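Local coordinates for uncharacterized protein AF0587 (Archaeoglobus fulgidus DSM 4304, PDB 2Q07) that is of unknown function but, as the C-terminal part of an archaeosine synthase type 1 family protein with a PUA domain, probably binds RNA in tRNA modification, at residues 20-25 with 108-113. Residues are numbered along the deposited sequence; the frame is centred on the assembly and turned at random.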
loop_
_atom_site.group_PDB
_atom_site.type_symbol
_atom_site.label_atom_id
_atom_site.label_comp_id
_atom_site.label_asym_id
_atom_site.label_seq_id
_atom_site.Cartn_x
_atom_site.Cartn_y
_atom_site.Cartn_z
ATOM N N ARG A 20 0.454 -7.029 -7.330
ATOM C CA ARG A 20 -0.777 -6.683 -6.637
ATOM C C ARG A 20 -0.935 -5.175 -6.508
ATOM O O ARG A 20 -2.037 -4.644 -6.665
ATOM C CB ARG A 20 -0.808 -7.343 -5.259
ATOM C CG ARG A 20 -2.049 -7.044 -4.447
ATOM C CD ARG A 20 -3.307 -7.418 -5.193
ATOM N NE ARG A 20 -4.487 -7.219 -4.366
ATOM C CZ ARG A 20 -5.725 -7.510 -4.749
ATOM N NH1 ARG A 20 -5.950 -8.013 -5.956
ATOM N NH2 ARG A 20 -6.740 -7.307 -3.920
ATOM N N ALA A 21 0.162 -4.482 -6.219
ATOM C CA ALA A 21 0.097 -3.034 -6.083
ATOM C C ALA A 21 -0.251 -2.422 -7.433
ATOM O O ALA A 21 -1.016 -1.469 -7.512
ATOM C CB ALA A 21 1.435 -2.483 -5.565
ATOM N N LEU A 22 0.291 -2.997 -8.498
ATOM C CA LEU A 22 0.034 -2.496 -9.839
ATOM C C LEU A 22 -1.434 -2.615 -10.232
ATOM O O LEU A 22 -1.965 -1.741 -10.902
ATOM C CB LEU A 22 0.905 -3.235 -10.862
ATOM C CG LEU A 22 0.874 -2.725 -12.308
ATOM C CD1 LEU A 22 1.487 -1.335 -12.406
ATOM C CD2 LEU A 22 1.644 -3.701 -13.187
ATOM N N GLU A 23 -2.105 -3.686 -9.830
ATOM C CA GLU A 23 -3.510 -3.799 -10.211
ATOM C C GLU A 23 -4.436 -2.985 -9.308
ATOM O O GLU A 23 -5.565 -2.685 -9.689
ATOM C CB GLU A 23 -3.956 -5.273 -10.280
ATOM C CG GLU A 23 -3.907 -6.064 -8.998
ATOM C CD GLU A 23 -4.399 -7.504 -9.190
ATOM O OE1 GLU A 23 -5.569 -7.692 -9.591
ATOM O OE2 GLU A 23 -3.616 -8.449 -8.943
ATOM N N CYS A 24 -3.947 -2.596 -8.134
ATOM C CA CYS A 24 -4.754 -1.817 -7.195
ATOM C C CYS A 24 -4.451 -0.316 -7.238
ATOM O O CYS A 24 -5.151 0.481 -6.613
ATOM C CB CYS A 24 -4.543 -2.333 -5.765
ATOM S SG CYS A 24 -4.935 -4.096 -5.545
ATOM N N TYR A 25 -3.417 0.054 -7.987
ATOM C CA TYR A 25 -2.974 1.444 -8.096
ATOM C C TYR A 25 -3.960 2.375 -8.793
ATOM O O TYR A 25 -4.244 2.210 -9.973
ATOM C CB TYR A 25 -1.629 1.475 -8.828
ATOM C CG TYR A 25 -0.928 2.810 -8.832
ATOM C CD1 TYR A 25 -0.959 3.647 -7.712
ATOM C CD2 TYR A 25 -0.195 3.222 -9.942
ATOM C CE1 TYR A 25 -0.275 4.864 -7.701
ATOM C CE2 TYR A 25 0.491 4.430 -9.944
ATOM C CZ TYR A 25 0.449 5.247 -8.825
ATOM O OH TYR A 25 1.127 6.443 -8.828
ATOM N N ILE A 108 3.970 4.058 -13.929
ATOM C CA ILE A 108 3.747 5.297 -14.659
ATOM C C ILE A 108 2.695 5.069 -15.751
ATOM O O ILE A 108 1.775 5.868 -15.916
ATOM C CB ILE A 108 5.047 5.789 -15.323
ATOM C CG1 ILE A 108 5.989 6.353 -14.262
ATOM C CG2 ILE A 108 4.734 6.841 -16.407
ATOM C CD1 ILE A 108 7.345 6.766 -14.845
ATOM N N GLU A 109 2.832 3.975 -16.491
ATOM C CA GLU A 109 1.884 3.681 -17.560
ATOM C C GLU A 109 0.509 3.246 -17.030
ATOM O O GLU A 109 -0.520 3.594 -17.598
ATOM C CB GLU A 109 2.499 2.649 -18.518
ATOM C CG GLU A 109 3.661 3.269 -19.317
ATOM C CD GLU A 109 4.197 2.403 -20.453
ATOM O OE1 GLU A 109 4.518 2.983 -21.516
ATOM O OE2 GLU A 109 4.309 1.161 -20.294
ATOM N N LYS A 110 0.495 2.509 -15.925
ATOM C CA LYS A 110 -0.768 2.087 -15.323
ATOM C C LYS A 110 -1.492 3.325 -14.797
ATOM O O LYS A 110 -2.711 3.436 -14.889
ATOM C CB LYS A 110 -0.521 1.115 -14.159
ATOM C CG LYS A 110 -1.764 0.862 -13.291
ATOM C CD LYS A 110 -2.858 0.148 -14.077
ATOM C CE LYS A 110 -4.204 0.158 -13.336
ATOM N NZ LYS A 110 -4.187 -0.581 -12.037
ATOM N N GLY A 111 -0.725 4.254 -14.236
ATOM C CA GLY A 111 -1.299 5.475 -13.702
ATOM C C GLY A 111 -1.810 6.415 -14.781
ATOM O O GLY A 111 -2.610 7.310 -14.501
ATOM N N GLY A 112 -1.348 6.211 -16.011
ATOM C CA GLY A 112 -1.774 7.044 -17.125
ATOM C C GLY A 112 -1.454 8.519 -16.968
ATOM O O GLY A 112 -2.206 9.372 -17.436
ATOM N N PHE A 113 -0.333 8.820 -16.321
ATOM C CA PHE A 113 0.081 10.200 -16.103
ATOM C C PHE A 113 0.466 10.898 -17.406
ATOM O O PHE A 113 0.997 10.275 -18.329
ATOM C CB PHE A 113 1.267 10.251 -15.137
ATOM C CG PHE A 113 1.019 9.552 -13.827
ATOM C CD1 PHE A 113 1.604 8.310 -13.564
ATOM C CD2 PHE A 113 0.207 10.130 -12.859
ATOM C CE1 PHE A 113 1.381 7.653 -12.347
ATOM C CE2 PHE A 113 -0.027 9.490 -11.642
ATOM C CZ PHE A 113 0.563 8.245 -11.385
HETATM O O HOH W 1 -5.749 -2.932 -12.376
#
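Two helices meet near their C-terminal ends here, with CA atoms 7.2 Å apart at L22 and K110 and 7.1 Å apart at Y25 and G111. K110 carries the polar half of the contact. Its CG is anti to the backbone N, and bends at chi2 and chi4 bring NZ to the end of helix 16-24. K110 NZ donates to L22 O at 2.8 Å, in the carbonyl plane with a C=O...N angle of 151°, and more weakly to Y25 O. A water accepts from NZ and donates to E23 O. The ammonium thus sits among carbonyls at the helix C-terminus, where its charge probably suits the helix dipole. L22 crosses the lysine stem obliquely, L22 CD1 lying 3.6 Å from K110 CB. Both helices belong to the DUF5591 region of the UDG-like clan, which contains a mixed five-stranded sheet. Y25 and F113 meet tip to tip beside strand 61-65, with Y25 OH at the F113 ring edge, 3.2 Å from F113 CZ. Y25 also packs edge-to-face with F107, one turn before G111 on helix 94-111. An alanine at Y25 would probably loosen this buried packing, losing the ring contacts with F113 and F107.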